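Local coordinates for cytochrome P450 (Bacillus megaterium, PDB 5L92), which binds heme and the steroid corticosterone and probably works as a monooxygenase that hydroxylates steroids, at residues P380-K385 / K396-R401. Numbering follows the deposited sequence.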
ATOM      1  N   PRO A 380      -0.057  22.541  17.114  1.00 30.90           N
ATOM      2  CA  PRO A 380      -0.453  23.805  16.489  1.00 30.89           C
ATOM      3  C   PRO A 380       0.094  23.993  15.087  1.00 30.94           C
ATOM      4  O   PRO A 380      -0.392  24.815  14.395  1.00 29.49           O
ATOM      5  CB  PRO A 380       0.096  24.869  17.411  1.00 32.03           C
ATOM      6  CG  PRO A 380       0.284  24.225  18.705  1.00 33.77           C
ATOM      7  CD  PRO A 380       0.734  22.884  18.376  1.00 33.09           C
ATOM      8  N   SER A 381       1.075  23.208  14.701  1.00 31.92           N
ATOM      9  CA  SER A 381       1.649  23.299  13.390  1.00 32.60           C
ATOM     10  C   SER A 381       1.073  22.349  12.351  1.00 31.70           C
ATOM     11  O   SER A 381       1.522  22.335  11.243  1.00 32.42           O
ATOM     12  CB  SER A 381       3.147  23.081  13.449  1.00 34.04           C
ATOM     13  OG  SER A 381       3.809  24.214  13.875  1.00 37.05           O
ATOM     14  N   PHE A 382       0.085  21.570  12.722  1.00 31.93           N
ATOM     15  CA  PHE A 382      -0.491  20.635  11.808  1.00 32.30           C
ATOM     16  C   PHE A 382      -1.102  21.272  10.592  1.00 34.06           C
ATOM     17  O   PHE A 382      -1.779  22.237  10.681  1.00 33.52           O
ATOM     18  CB  PHE A 382      -1.530  19.749  12.483  1.00 30.77           C
ATOM     19  CG  PHE A 382      -2.292  18.884  11.528  1.00 30.54           C
ATOM     20  CD1 PHE A 382      -3.347  19.408  10.862  1.00 31.31           C
ATOM     21  CD2 PHE A 382      -1.922  17.607  11.271  1.00 30.56           C
ATOM     22  CE1 PHE A 382      -4.038  18.680   9.965  1.00 31.10           C
ATOM     23  CE2 PHE A 382      -2.600  16.867  10.356  1.00 31.02           C
ATOM     24  CZ  PHE A 382      -3.671  17.401   9.712  1.00 31.15           C
ATOM     25  N   GLU A 383      -0.850  20.650   9.462  1.00 34.04           N
ATOM     26  CA  GLU A 383      -1.411  21.032   8.185  1.00 35.00           C
ATOM     27  C   GLU A 383      -1.692  19.762   7.420  1.00 34.25           C
ATOM     28  O   GLU A 383      -0.900  18.894   7.442  1.00 32.92           O
ATOM     29  CB  GLU A 383      -0.459  21.880   7.369  1.00 39.32           C
ATOM     30  CG  GLU A 383      -0.500  23.368   7.570  1.00 45.82           C
ATOM     31  CD  GLU A 383       0.752  24.050   7.058  1.00 59.27           C
ATOM     32  OE1 GLU A 383       1.078  23.885   5.878  1.00 62.37           O
ATOM     33  OE2 GLU A 383       1.447  24.726   7.828  1.00 68.20           O
ATOM     34  N   LEU A 384      -2.817  19.694   6.736  1.00 32.92           N
ATOM     35  CA  LEU A 384      -3.213  18.548   5.921  1.00 32.42           C
ATOM     36  C   LEU A 384      -2.420  18.575   4.611  1.00 33.41           C
ATOM     37  O   LEU A 384      -2.558  19.506   3.801  1.00 34.93           O
ATOM     38  CB  LEU A 384      -4.722  18.586   5.667  1.00 32.29           C
ATOM     39  CG  LEU A 384      -5.292  17.386   4.935  1.00 33.19           C
ATOM     40  CD1 LEU A 384      -5.352  16.188   5.848  1.00 32.37           C
ATOM     41  CD2 LEU A 384      -6.653  17.696   4.324  1.00 38.56           C
ATOM     42  N   LYS A 385      -1.583  17.567   4.391  1.00 31.34           N
ATOM     43  CA  LYS A 385      -0.742  17.502   3.188  1.00 32.80           C
ATOM     44  C   LYS A 385      -0.848  16.123   2.553  1.00 31.73           C
ATOM     45  O   LYS A 385       0.035  15.274   2.742  1.00 30.99           O
ATOM     46  CB  LYS A 385       0.713  17.847   3.505  1.00 34.65           C
ATOM     47  CG  LYS A 385       0.870  19.180   4.213  1.00 36.27           C
ATOM     48  CD  LYS A 385       2.320  19.565   4.262  1.00 39.99           C
ATOM     49  CE  LYS A 385       2.558  20.778   5.106  1.00 43.23           C
ATOM     50  NZ  LYS A 385       4.001  20.879   5.461  1.00 47.51           N
ATOM     51  N   LYS A 396       1.667  13.254   3.822  1.00 29.81           N
ATOM     52  CA  LYS A 396       3.114  13.407   3.767  1.00 31.23           C
ATOM     53  C   LYS A 396       3.722  13.727   5.126  1.00 30.22           C
ATOM     54  O   LYS A 396       4.910  13.447   5.349  1.00 28.78           O
ATOM     55  CB  LYS A 396       3.463  14.513   2.782  1.00 33.63           C
ATOM     56  CG  LYS A 396       2.887  14.256   1.344  1.00 35.11           C
ATOM     57  CD  LYS A 396       2.926  15.490   0.464  1.00 41.51           C
ATOM     58  CE  LYS A 396       4.313  16.080   0.377  1.00 47.66           C
ATOM     59  NZ  LYS A 396       5.351  15.048   0.082  1.00 52.12           N
ATOM     60  N   GLU A 397       2.945  14.344   6.017  1.00 30.39           N
ATOM     61  CA  GLU A 397       3.374  14.639   7.375  1.00 30.34           C
ATOM     62  C   GLU A 397       2.135  14.600   8.269  1.00 29.64           C
ATOM     63  O   GLU A 397       1.005  14.680   7.791  1.00 28.59           O
ATOM     64  CB  GLU A 397       4.111  15.990   7.465  1.00 33.22           C
ATOM     65  CG  GLU A 397       3.295  17.242   7.102  1.00 39.29           C
ATOM     66  CD  GLU A 397       3.819  18.529   7.823  1.00 44.75           C
ATOM     67  OE1 GLU A 397       5.041  18.810   7.746  1.00 41.69           O
ATOM     68  OE2 GLU A 397       3.003  19.233   8.490  1.00 39.74           O
ATOM     69  N   LEU A 398       2.351  14.438   9.574  1.00 28.76           N
ATOM     70  CA  LEU A 398       1.226  14.411  10.510  1.00 27.77           C
ATOM     71  C   LEU A 398       1.750  14.865  11.877  1.00 27.96           C
ATOM     72  O   LEU A 398       2.201  14.053  12.690  1.00 28.01           O
ATOM     73  CB  LEU A 398       0.601  13.024  10.541  1.00 28.66           C
ATOM     74  CG  LEU A 398      -0.574  12.759  11.489  1.00 27.89           C
ATOM     75  CD1 LEU A 398      -1.638  13.762  11.360  1.00 28.57           C
ATOM     76  CD2 LEU A 398      -1.173  11.423  11.211  1.00 26.51           C
ATOM     77  N   LEU A 399       1.715  16.178  12.104  1.00 27.69           N
ATOM     78  CA  LEU A 399       2.317  16.746  13.305  1.00 28.87           C
ATOM     79  C   LEU A 399       1.373  16.592  14.480  1.00 29.38           C
ATOM     80  O   LEU A 399       0.228  17.063  14.442  1.00 28.02           O
ATOM     81  CB  LEU A 399       2.694  18.210  13.106  1.00 29.45           C
ATOM     82  CG  LEU A 399       3.654  18.420  11.931  1.00 32.61           C
ATOM     83  CD1 LEU A 399       4.067  19.886  11.801  1.00 33.84           C
ATOM     84  CD2 LEU A 399       4.863  17.516  12.047  1.00 32.48           C
ATOM     85  N   ILE A 400       1.871  15.930  15.525  1.00 29.28           N
ATOM     86  CA  ILE A 400       1.120  15.632  16.731  1.00 28.21           C
ATOM     87  C   ILE A 400       1.849  16.217  17.943  1.00 30.78           C
ATOM     88  O   ILE A 400       3.082  16.186  18.011  1.00 30.84           O
ATOM     89  CB  ILE A 400       0.934  14.106  16.868  1.00 28.78           C
ATOM     90  CG1 ILE A 400       0.028  13.563  15.761  1.00 28.89           C
ATOM     91  CG2 ILE A 400       0.455  13.736  18.233  1.00 31.53           C
ATOM     92  CD1 ILE A 400      -1.373  14.020  15.779  1.00 30.75           C
ATOM     93  N   ARG A 401       1.084  16.701  18.900  1.00 30.76           N
ATOM     94  CA  ARG A 401       1.562  17.194  20.162  1.00 32.21           C
ATOM     95  C   ARG A 401       1.258  16.086  21.178  1.00 31.84           C
ATOM     96  O   ARG A 401       0.157  15.635  21.295  1.00 31.68           O
ATOM     97  CB  ARG A 401       0.881  18.494  20.529  1.00 32.79           C
ATOM     98  CG  ARG A 401       1.071  18.937  21.955  1.00 34.30           C
ATOM     99  CD  ARG A 401       0.978  20.420  22.169  1.00 37.26           C
ATOM    100  NE  ARG A 401       2.060  21.091  21.529  1.00 37.89           N
ATOM    101  CZ  ARG A 401       2.230  22.382  21.542  1.00 39.05           C
ATOM    102  NH1 ARG A 401       1.412  23.146  22.176  1.00 38.22           N
ATOM    103  NH2 ARG A 401       3.234  22.894  20.932  1.00 37.35           N
TER
HETATM  104  O   HOH W   1      -1.161  16.144   6.807  1.00 29.32           O
HETATM  105  O   HOH W   2       0.831  17.967   9.784  1.00 30.96           O
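Pro380 sets CD over one face of the Arg401 guanidinium, 3.5 Å above its centre, the two side chains crossing at about a right angle, while NH2 of the same group forms a salt bridge with Asp131 of strand 131-133. Next along the chain, Ser381 meets the branch end of Leu399, with CB 3.7 Å from CD1. The Phe382 ring, its CG anti to the backbone N (chi1 172°), presents an edge to 396-401: CE2 lies 3.4 Å from CD1 of Leu398, and Leu399 O also sits near the ring plane. The ring also meets that of Trp378, and the side chain touches Tyr256 of helix 247-260. At Glu383 two waters bridge the segments. One molecule accepts from the backbone N of Glu383 and of Leu399 and donates to Glu397 OE2 at 2.8 Å; a second donates to Glu383 O and Glu397 O and accepts from Lys385 N. Lys385 runs out extended, its methylenes against CG and CD of Glu397 and its NZ 3.3 Å from OE1 in a salt bridge. An alanine in place of Glu397 would probably leave the Lys385 ammonium without this countercharge and the first water without one acceptor. At Lys385 the backbones also join directly, Lys396 N donating to Lys385 O (2.8 Å, N-H...O angle 170°). Strand 399-401 is central in a small three-stranded antiparallel sheet of the P450 fold; 380-385 runs on from its edge strand 377-378, extending the antiparallel course towards the loop that carries Phe391 of the corticosterone pocket.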